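Local coordinates for mandelate racemase / muconate lactonizing enzyme, C-terminal domain protein (Pseudovibrio sp. JE062, PDB 4JHM), which is of unknown specific function but belongs to the enolase superfamily, in which an N-terminal alpha+beta domain is joined to a TIM-barrel-like C-terminal domain, at residues Y14-E19 / F332-K337; R235-T240 / M265-R270; Q255-A260 / N283-I288. One frame throughout, in Å; residues are numbered along the deposited sequence.

Contact 1 (Y14-E19 / F332-K337)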
loop_
_atom_site.group_PDB
_atom_site.type_symbol
_atom_site.label_atom_id
_atom_site.label_comp_id
_atom_site.label_asym_id
_atom_site.label_seq_id
_atom_site.Cartn_x
_atom_site.Cartn_y
_atom_site.Cartn_z
ATOM N N TYR A 14 -13.316 -40.580 -27.212
ATOM C CA TYR A 14 -12.620 -41.787 -26.777
ATOM C C TYR A 14 -11.981 -41.615 -25.404
ATOM O O TYR A 14 -11.559 -40.521 -25.024
ATOM C CB TYR A 14 -11.546 -42.177 -27.789
ATOM C CG TYR A 14 -12.101 -42.547 -29.138
ATOM C CD1 TYR A 14 -12.599 -43.818 -29.377
ATOM C CD2 TYR A 14 -12.133 -41.625 -30.173
ATOM C CE1 TYR A 14 -13.114 -44.161 -30.611
ATOM C CE2 TYR A 14 -12.644 -41.959 -31.413
ATOM C CZ TYR A 14 -13.133 -43.228 -31.624
ATOM O OH TYR A 14 -13.645 -43.568 -32.849
ATOM N N ALA A 15 -11.927 -42.714 -24.664
ATOM C CA ALA A 15 -11.216 -42.767 -23.401
ATOM C C ALA A 15 -10.469 -44.093 -23.366
ATOM O O ALA A 15 -11.077 -45.160 -23.216
ATOM C CB ALA A 15 -12.185 -42.659 -22.232
ATOM N N LEU A 16 -9.151 -44.023 -23.524
ATOM C CA LEU A 16 -8.337 -45.222 -23.634
ATOM C C LEU A 16 -7.249 -45.265 -22.572
ATOM O O LEU A 16 -6.962 -44.262 -21.920
ATOM C CB LEU A 16 -7.718 -45.331 -25.033
ATOM C CG LEU A 16 -7.062 -44.087 -25.635
ATOM C CD1 LEU A 16 -5.982 -44.481 -26.626
ATOM C CD2 LEU A 16 -8.093 -43.193 -26.309
ATOM N N ALA A 17 -6.656 -46.444 -22.404
ATOM C CA ALA A 17 -5.622 -46.678 -21.399
ATOM C C ALA A 17 -4.914 -48.001 -21.690
ATOM O O ALA A 17 -5.288 -48.716 -22.614
ATOM C CB ALA A 17 -6.233 -46.699 -20.005
ATOM N N ASP A 18 -3.895 -48.317 -20.896
ATOM C CA ASP A 18 -3.115 -49.541 -21.065
ATOM C C ASP A 18 -2.922 -50.233 -19.715
ATOM O O ASP A 18 -2.211 -49.727 -18.842
ATOM C CB ASP A 18 -1.754 -49.221 -21.698
ATOM C CG ASP A 18 -0.928 -50.466 -21.983
ATOM O OD1 ASP A 18 -0.369 -51.045 -21.031
ATOM O OD2 ASP A 18 -0.826 -50.862 -23.165
ATOM N N GLU A 19 -3.559 -51.388 -19.549
ATOM C CA GLU A 19 -3.463 -52.149 -18.306
ATOM C C GLU A 19 -2.009 -52.487 -17.972
ATOM O O GLU A 19 -1.621 -52.514 -16.806
ATOM C CB GLU A 19 -4.283 -53.442 -18.410
ATOM C CG GLU A 19 -5.777 -53.226 -18.606
ATOM C CD GLU A 19 -6.548 -54.524 -18.780
ATOM O OE1 GLU A 19 -7.714 -54.580 -18.336
ATOM O OE2 GLU A 19 -6.000 -55.491 -19.359
ATOM N N PHE A 332 3.293 -43.012 -22.840
ATOM C CA PHE A 332 2.496 -41.910 -23.372
ATOM C C PHE A 332 2.517 -41.846 -24.899
ATOM O O PHE A 332 2.168 -40.826 -25.490
ATOM C CB PHE A 332 2.990 -40.587 -22.788
ATOM C CG PHE A 332 2.794 -40.475 -21.307
ATOM C CD1 PHE A 332 1.519 -40.377 -20.771
ATOM C CD2 PHE A 332 3.878 -40.464 -20.448
ATOM C CE1 PHE A 332 1.330 -40.278 -19.409
ATOM C CE2 PHE A 332 3.693 -40.361 -19.080
ATOM C CZ PHE A 332 2.417 -40.270 -18.562
ATOM N N GLU A 333 2.920 -42.931 -25.542
ATOM C CA GLU A 333 2.892 -42.984 -26.995
ATOM C C GLU A 333 1.789 -43.927 -27.498
ATOM O O GLU A 333 1.848 -44.416 -28.626
ATOM C CB GLU A 333 4.269 -43.388 -27.532
ATOM C CG GLU A 333 5.357 -42.360 -27.240
ATOM C CD GLU A 333 6.730 -42.775 -27.741
ATOM O OE1 GLU A 333 6.957 -43.982 -27.944
ATOM O OE2 GLU A 333 7.592 -41.891 -27.925
ATOM N N LEU A 334 0.774 -44.153 -26.665
ATOM C CA LEU A 334 -0.356 -45.016 -27.019
ATOM C C LEU A 334 -0.954 -44.702 -28.390
ATOM O O LEU A 334 -1.225 -43.548 -28.712
ATOM C CB LEU A 334 -1.466 -44.913 -25.964
ATOM C CG LEU A 334 -1.603 -46.086 -24.989
ATOM C CD1 LEU A 334 -0.516 -46.049 -23.926
ATOM C CD2 LEU A 334 -2.977 -46.071 -24.340
ATOM N N ALA A 335 -1.158 -45.745 -29.189
ATOM C CA ALA A 335 -1.866 -45.630 -30.465
ATOM C C ALA A 335 -1.426 -44.423 -31.293
ATOM O O ALA A 335 -2.226 -43.848 -32.036
ATOM C CB ALA A 335 -3.365 -45.567 -30.217
ATOM N N SER A 336 -0.157 -44.051 -31.170
ATOM C CA SER A 336 0.360 -42.893 -31.882
ATOM C C SER A 336 1.377 -43.287 -32.943
ATOM O O SER A 336 2.321 -44.023 -32.671
ATOM C CB SER A 336 1.015 -41.921 -30.910
ATOM O OG SER A 336 1.366 -40.723 -31.582
ATOM N N LYS A 337 1.179 -42.771 -34.152
ATOM C CA LYS A 337 2.132 -42.946 -35.234
ATOM C C LYS A 337 3.193 -41.847 -35.191
ATOM O O LYS A 337 4.074 -41.787 -36.048
ATOM C CB LYS A 337 1.403 -42.916 -36.574
ATOM C CG LYS A 337 0.381 -44.026 -36.741
ATOM C CD LYS A 337 -0.459 -43.818 -37.989
ATOM C CE LYS A 337 -1.328 -45.031 -38.279
ATOM N NZ LYS A 337 -2.516 -44.679 -39.101
#

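Contact 2 (R235-T240 / M265-R270)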
loop_
_atom_site.group_PDB
_atom_site.type_symbol
_atom_site.label_atom_id
_atom_site.label_comp_id
_atom_site.label_asym_id
_atom_site.label_seq_id
_atom_site.Cartn_x
_atom_site.Cartn_y
_atom_site.Cartn_z
ATOM N N ARG A 235 6.022 -14.800 -0.339
ATOM C CA ARG A 235 7.167 -14.739 0.569
ATOM C C ARG A 235 8.350 -15.565 0.040
ATOM O O ARG A 235 9.508 -15.161 0.173
ATOM C CB ARG A 235 6.732 -15.182 1.968
ATOM C CG ARG A 235 7.837 -15.703 2.865
ATOM C CD ARG A 235 7.280 -16.163 4.203
ATOM N NE ARG A 235 7.545 -15.198 5.267
ATOM C CZ ARG A 235 8.433 -15.388 6.234
ATOM N NH1 ARG A 235 8.618 -14.459 7.152
ATOM N NH2 ARG A 235 9.139 -16.513 6.282
ATOM N N LEU A 236 8.065 -16.704 -0.583
ATOM C CA LEU A 236 9.113 -17.472 -1.270
ATOM C C LEU A 236 9.776 -16.664 -2.388
ATOM O O LEU A 236 11.004 -16.614 -2.484
ATOM C CB LEU A 236 8.545 -18.766 -1.854
ATOM C CG LEU A 236 8.287 -19.878 -0.841
ATOM C CD1 LEU A 236 7.593 -21.050 -1.513
ATOM C CD2 LEU A 236 9.593 -20.310 -0.195
ATOM N N VAL A 237 8.956 -16.045 -3.235
ATOM C CA VAL A 237 9.451 -15.232 -4.343
ATOM C C VAL A 237 10.127 -13.953 -3.852
ATOM O O VAL A 237 11.025 -13.423 -4.508
ATOM C CB VAL A 237 8.311 -14.859 -5.317
ATOM C CG1 VAL A 237 8.758 -13.784 -6.295
ATOM C CG2 VAL A 237 7.835 -16.094 -6.069
ATOM N N ALA A 238 9.703 -13.454 -2.700
ATOM C CA ALA A 238 10.214 -12.174 -2.221
ATOM C C ALA A 238 11.505 -12.331 -1.430
ATOM O O ALA A 238 12.249 -11.368 -1.272
ATOM C CB ALA A 238 9.164 -11.466 -1.381
ATOM N N ASN A 239 11.773 -13.537 -0.936
ATOM C CA ASN A 239 12.920 -13.750 -0.061
ATOM C C ASN A 239 13.996 -14.686 -0.619
ATOM O O ASN A 239 14.948 -15.013 0.085
ATOM C CB ASN A 239 12.457 -14.244 1.307
ATOM C CG ASN A 239 11.812 -13.151 2.129
ATOM O OD1 ASN A 239 12.472 -12.487 2.925
ATOM N ND2 ASN A 239 10.520 -12.946 1.932
ATOM N N THR A 240 13.844 -15.110 -1.873
ATOM C CA THR A 240 14.878 -15.878 -2.566
ATOM C C THR A 240 14.947 -15.456 -4.025
ATOM O O THR A 240 14.081 -14.736 -4.514
ATOM C CB THR A 240 14.611 -17.397 -2.539
ATOM O OG1 THR A 240 13.721 -17.752 -3.608
ATOM C CG2 THR A 240 14.023 -17.835 -1.201
HETATM N N MSE A 265 3.284 -13.457 -6.898
HETATM C CA MSE A 265 3.122 -14.829 -6.428
HETATM C C MSE A 265 4.039 -15.789 -7.128
HETATM O O MSE A 265 4.453 -16.788 -6.540
HETATM C CB MSE A 265 1.704 -15.295 -6.714
HETATM C CG MSE A 265 0.699 -14.464 -5.934
HETATM SE SE MSE A 265 -1.054 -15.338 -6.038
HETATM C CE MSE A 265 -2.103 -13.816 -5.369
ATOM N N TRP A 266 4.353 -15.501 -8.391
ATOM C CA TRP A 266 5.101 -16.426 -9.236
ATOM C C TRP A 266 6.331 -15.804 -9.880
ATOM O O TRP A 266 6.353 -14.610 -10.177
ATOM C CB TRP A 266 4.212 -16.918 -10.369
ATOM C CG TRP A 266 2.942 -17.586 -9.953
ATOM C CD1 TRP A 266 2.683 -18.208 -8.770
ATOM C CD2 TRP A 266 1.767 -17.744 -10.754
ATOM N NE1 TRP A 266 1.408 -18.723 -8.776
ATOM C CE2 TRP A 266 0.828 -18.452 -9.986
ATOM C CE3 TRP A 266 1.417 -17.344 -12.045
ATOM C CZ2 TRP A 266 -0.436 -18.770 -10.466
ATOM C CZ3 TRP A 266 0.161 -17.658 -12.516
ATOM C CH2 TRP A 266 -0.748 -18.366 -11.730
ATOM N N SER A 267 7.339 -16.633 -10.133
ATOM C CA SER A 267 8.499 -16.237 -10.940
ATOM C C SER A 267 8.273 -16.575 -12.416
ATOM O O SER A 267 8.989 -16.096 -13.296
ATOM C CB SER A 267 9.748 -16.956 -10.451
ATOM O OG SER A 267 9.880 -16.843 -9.051
ATOM N N ASP A 268 7.281 -17.419 -12.677
ATOM C CA ASP A 268 6.855 -17.735 -14.038
ATOM C C ASP A 268 5.364 -18.012 -14.009
ATOM O O ASP A 268 4.700 -17.763 -13.001
ATOM C CB ASP A 268 7.611 -18.950 -14.587
ATOM C CG ASP A 268 7.417 -20.206 -13.744
ATOM O OD1 ASP A 268 6.324 -20.396 -13.162
ATOM O OD2 ASP A 268 8.368 -21.015 -13.670
ATOM N N VAL A 269 4.823 -18.514 -15.111
ATOM C CA VAL A 269 3.462 -19.025 -15.085
ATOM C C VAL A 269 3.466 -20.393 -15.729
ATOM O O VAL A 269 4.189 -20.634 -16.693
ATOM C CB VAL A 269 2.440 -18.065 -15.738
ATOM C CG1 VAL A 269 3.145 -16.923 -16.442
ATOM C CG2 VAL A 269 1.501 -18.811 -16.679
ATOM N N ARG A 270 2.679 -21.296 -15.164
ATOM C CA ARG A 270 2.672 -22.675 -15.605
ATOM C C ARG A 270 1.251 -23.078 -15.929
ATOM O O ARG A 270 0.396 -23.131 -15.052
ATOM C CB ARG A 270 3.254 -23.579 -14.526
ATOM C CG ARG A 270 3.001 -25.062 -14.750
ATOM C CD ARG A 270 3.630 -25.879 -13.636
ATOM N NE ARG A 270 4.974 -25.381 -13.369
ATOM C CZ ARG A 270 6.033 -25.671 -14.113
ATOM N NH1 ARG A 270 5.906 -26.477 -15.158
ATOM N NH2 ARG A 270 7.217 -25.156 -13.812
#

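Contact 3 (Q255-A260 / N283-I288)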
loop_
_atom_site.group_PDB
_atom_site.type_symbol
_atom_site.label_atom_id
_atom_site.label_comp_id
_atom_site.label_asym_id
_atom_site.label_seq_id
_atom_site.Cartn_x
_atom_site.Cartn_y
_atom_site.Cartn_z
ATOM N N GLN A 255 -7.476 -13.984 -15.715
ATOM C CA GLN A 255 -7.501 -13.050 -14.590
ATOM C C GLN A 255 -6.641 -13.569 -13.450
ATOM O O GLN A 255 -5.832 -12.830 -12.893
ATOM C CB GLN A 255 -8.927 -12.824 -14.075
ATOM C CG GLN A 255 -9.901 -12.228 -15.085
ATOM C CD GLN A 255 -10.399 -13.253 -16.084
ATOM O OE1 GLN A 255 -9.732 -13.541 -17.069
ATOM N NE2 GLN A 255 -11.572 -13.812 -15.830
ATOM N N GLU A 256 -6.814 -14.842 -13.104
ATOM C CA GLU A 256 -6.050 -15.444 -12.013
ATOM C C GLU A 256 -4.551 -15.336 -12.264
ATOM O O GLU A 256 -3.793 -14.930 -11.376
ATOM C CB GLU A 256 -6.448 -16.904 -11.810
ATOM C CG GLU A 256 -7.652 -17.098 -10.901
ATOM C CD GLU A 256 -8.216 -18.506 -10.965
ATOM O OE1 GLU A 256 -8.642 -18.928 -12.058
ATOM O OE2 GLU A 256 -8.247 -19.187 -9.921
ATOM N N VAL A 257 -4.132 -15.697 -13.476
ATOM C CA VAL A 257 -2.738 -15.567 -13.891
ATOM C C VAL A 257 -2.293 -14.111 -13.813
ATOM O O VAL A 257 -1.190 -13.802 -13.354
ATOM C CB VAL A 257 -2.542 -16.047 -15.342
ATOM C CG1 VAL A 257 -1.195 -15.583 -15.881
ATOM C CG2 VAL A 257 -2.668 -17.562 -15.428
ATOM N N THR A 258 -3.160 -13.217 -14.274
ATOM C CA THR A 258 -2.843 -11.803 -14.293
ATOM C C THR A 258 -2.593 -11.300 -12.882
ATOM O O THR A 258 -1.618 -10.600 -12.620
ATOM C CB THR A 258 -3.982 -11.000 -14.936
ATOM O OG1 THR A 258 -4.000 -11.261 -16.348
ATOM C CG2 THR A 258 -3.804 -9.499 -14.682
ATOM N N HIS A 259 -3.486 -11.673 -11.975
ATOM C CA HIS A 259 -3.397 -11.260 -10.587
ATOM C C HIS A 259 -2.139 -11.800 -9.900
ATOM O O HIS A 259 -1.480 -11.082 -9.141
ATOM C CB HIS A 259 -4.632 -11.748 -9.837
ATOM C CG HIS A 259 -4.648 -11.353 -8.396
ATOM N ND1 HIS A 259 -4.139 -12.157 -7.400
ATOM C CD2 HIS A 259 -5.103 -10.236 -7.783
ATOM C CE1 HIS A 259 -4.285 -11.555 -6.234
ATOM N NE2 HIS A 259 -4.865 -10.387 -6.439
ATOM N N ALA A 260 -1.817 -13.067 -10.162
ATOM C CA ALA A 260 -0.673 -13.725 -9.533
ATOM C C ALA A 260 0.629 -13.009 -9.880
ATOM O O ALA A 260 1.438 -12.690 -9.008
ATOM C CB ALA A 260 -0.602 -15.182 -9.963
ATOM N N ASN A 283 -2.132 -19.708 -25.306
ATOM C CA ASN A 283 -1.554 -18.684 -26.155
ATOM C C ASN A 283 -1.601 -17.301 -25.515
ATOM O O ASN A 283 -0.613 -16.569 -25.517
ATOM C CB ASN A 283 -2.291 -18.669 -27.496
ATOM C CG ASN A 283 -1.635 -17.758 -28.509
ATOM O OD1 ASN A 283 -0.507 -17.996 -28.939
ATOM N ND2 ASN A 283 -2.340 -16.709 -28.900
ATOM N N LYS A 284 -2.753 -16.943 -24.968
ATOM C CA LYS A 284 -2.911 -15.640 -24.336
ATOM C C LYS A 284 -2.073 -15.527 -23.062
ATOM O O LYS A 284 -1.483 -14.482 -22.795
ATOM C CB LYS A 284 -4.381 -15.380 -24.025
ATOM C CG LYS A 284 -5.247 -15.227 -25.263
ATOM C CD LYS A 284 -6.721 -15.151 -24.903
ATOM C CE LYS A 284 -7.605 -15.175 -26.135
ATOM N NZ LYS A 284 -9.021 -15.422 -25.755
ATOM N N CYS A 285 -2.016 -16.605 -22.286
ATOM C CA CYS A 285 -1.238 -16.612 -21.050
ATOM C C CYS A 285 0.235 -16.311 -21.313
ATOM O O CYS A 285 0.902 -15.667 -20.499
ATOM C CB CYS A 285 -1.391 -17.948 -20.327
ATOM S SG CYS A 285 -3.035 -18.199 -19.614
ATOM N N PHE A 286 0.734 -16.778 -22.451
ATOM C CA PHE A 286 2.078 -16.432 -22.901
ATOM C C PHE A 286 2.194 -14.926 -23.049
ATOM O O PHE A 286 3.095 -14.298 -22.484
ATOM C CB PHE A 286 2.383 -17.090 -24.253
ATOM C CG PHE A 286 3.155 -18.376 -24.150
ATOM C CD1 PHE A 286 4.536 -18.361 -24.052
ATOM C CD2 PHE A 286 2.506 -19.593 -24.164
ATOM C CE1 PHE A 286 5.254 -19.538 -23.960
ATOM C CE2 PHE A 286 3.219 -20.772 -24.078
ATOM C CZ PHE A 286 4.596 -20.746 -23.979
ATOM N N ALA A 287 1.275 -14.353 -23.822
ATOM C CA ALA A 287 1.247 -12.912 -24.047
ATOM C C ALA A 287 1.178 -12.170 -22.722
ATOM O O ALA A 287 1.817 -11.135 -22.547
ATOM C CB ALA A 287 0.061 -12.536 -24.922
ATOM N N ILE A 288 0.407 -12.712 -21.787
ATOM C CA ILE A 288 0.225 -12.077 -20.488
ATOM C C ILE A 288 1.519 -12.113 -19.677
ATOM O O ILE A 288 1.911 -11.107 -19.076
ATOM C CB ILE A 288 -0.936 -12.727 -19.713
ATOM C CG1 ILE A 288 -2.253 -12.433 -20.437
ATOM C CG2 ILE A 288 -0.990 -12.209 -18.283
ATOM C CD1 ILE A 288 -3.444 -13.203 -19.906
#

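Contact 1 (Y14-E19 / F332-K337)
The isobutyl end of L334 is laid against the backbone of A17, and this is the dense part of the contact. Its CD2 methyl stands 3.8 Å from the A17 carbonyl carbon, C, and 3.9 Å from the A17 oxygen, O, so the methyl rests on the peptide group at its closest; the methyl of A17 points away and packs on F62 and F370. One residue earlier, L16 is the second partner of the same methyl, with L16 CD1 4.1 Å from L334 CD2. The two leucines run past each other in opposite directions, so methyl meets methyl instead of one side chain driving into the other. With chi1 at 46°, L16 CG sits between its own backbone N and carbonyl carbon; the side chain also touches I39 of strand 34-44 and V365 and A368 of helix 362-368, and is buried on several sides.

Strand 8-16 is an inner strand of the four-stranded antiparallel sheet, whereas segment 332-337 belongs to the loop joining strands 323-326 and 347-349 of the barrel-like sheet. The contact therefore ties the two parts of an enolase-superfamily subunit together. The loop turns sharply here: S336 N donates to E333 O at 3.3 Å, closing a beta turn with L334 and A335 at its corners. A335, the second corner residue, packs on A364 and V365.

Toward D18 the packing thins. Only the root of that side chain takes part, with CB 4.1 Å from L334 CD1. Because D18 CG is anti to the backbone N (chi1 -176°), the carboxylate is carried onward: D18 OD2 is already 4.9 Å from L334 CD1. No hydrogen bond crosses between the segments, and both D18 and L334 remain partly exposed.

Contact 2 (R235-T240 / M265-R270)
V237 meets the backbone of M265 and W266 and the hydroxyl of S267 through a single methyl, CG2, near the C-terminal end of helix 230-239. Earlier in the segment, the carbonyl O of R235 receives N239 ND2 at 3.0 Å. That bond is nearly straight (159° at the hydrogen) and lies on a carbonyl lone pair, with the acceptor close to the amide plane of N239.

V237 comes next among the residues that matter. Its CB points toward segment 265-270, and with CG1 anti to the backbone N (chi1 168°) CG2 becomes the touching branch: 3.5 Å from M265 O, 4.1 Å from W266 C and 3.7 Å from S267 OG. These are van der Waals contacts of a methyl with two oxygens and a carbonyl carbon. The S267 hydroxyl finds its polar partner in I244 N, a bond that fixes it beside the valine. Other subunits approach the helix too: R235 NH2 forms a salt bridge with D241 of a second subunit, and V237 O accepts a hydrogen bond from R235 of a third.

At the end of the segment, T240 OG1 donates to L236 O at 3.2 Å, approaching from 29° off the carbonyl plane. The side chains of N239 and T240 thus both bond back to carbonyls of the preceding turn. Helix 230-239 is the connecting helix of the beta-alpha-beta unit formed with the parallel strands 220-222 and 243-245; here it also abuts the loop that follows the next helix, 254-262, joining consecutive units of a TIM-type barrel.

Contact 3 (Q255-A260 / N283-I288)
I288 pushes one branch between V257 and T258. The branch is its CG2 methyl, 4.1 Å from V257 CG1 and 3.7 Å from T258 OG1. The conformation explains the choice: CG1 of I288 lies anti to the carbonyl carbon (chi1 -67°), which leaves CG2 beside that carbon and facing helix 254-262. The longer arm, extended at its second torsion, runs past T258 and brings CD1 to 4.1 Å from T258 OG1. The I288 and T258 side chains cross at about a right angle, whereas I288 and V257 meet at a slant.

V257 divides its two methyls between two partners. CG1 takes I288, and CG2 reaches the sulfur of C285, 4.3 Å from V257 CG2 to C285 SG. C285 and I288 are one turn apart on their helix, so the valine faces both. The axes of the two short segments approach to 10.3 Å and make an angle of 19° between their N-to-C directions. Such nearly parallel neighbours are what the outer helical layer of a TIM-barrel-like domain contains, and helices 254-262 and 279-291 lie within that layer.

T258 turns its hydroxyl oxygen against the I288 methyl, a van der Waals contact. At chi1 -71° OG1 lies beside the backbone N, where it hydrogen-bonds L254 O one turn earlier; G291 O of a fourth subunit is a weak second acceptor for the same hydroxyl. L254 itself touches C285 and I288, extending the apolar seam by one turn, and A287 of that same fourth subunit packs on I288. On the far face of helix 254-262, the ring of H259 meets F230 of a fifth subunit edge-to-face.

In the fold
Contacts 2 and 3 are neighbours, with centres 15 Å apart, and their segments alternate along the chain. They meet directly where helix 254-262 runs out: M265 N is 2.9 Å from A260 O, a probable hydrogen bond, and W266 CE2 packs 3.6 Å from A260 CB. Helix 254-262 thus reaches from the helix pair of contact 3 to the loop of contact 2. Contact 1 lies across the chain's centre from both; its centre is 36 Å from that of contact 2 and 32 Å from that of contact 3, and the nearest atoms are about 15 and 20 Å away. Both barrel-side contacts fall inside the long chain loop that contact 1 closes.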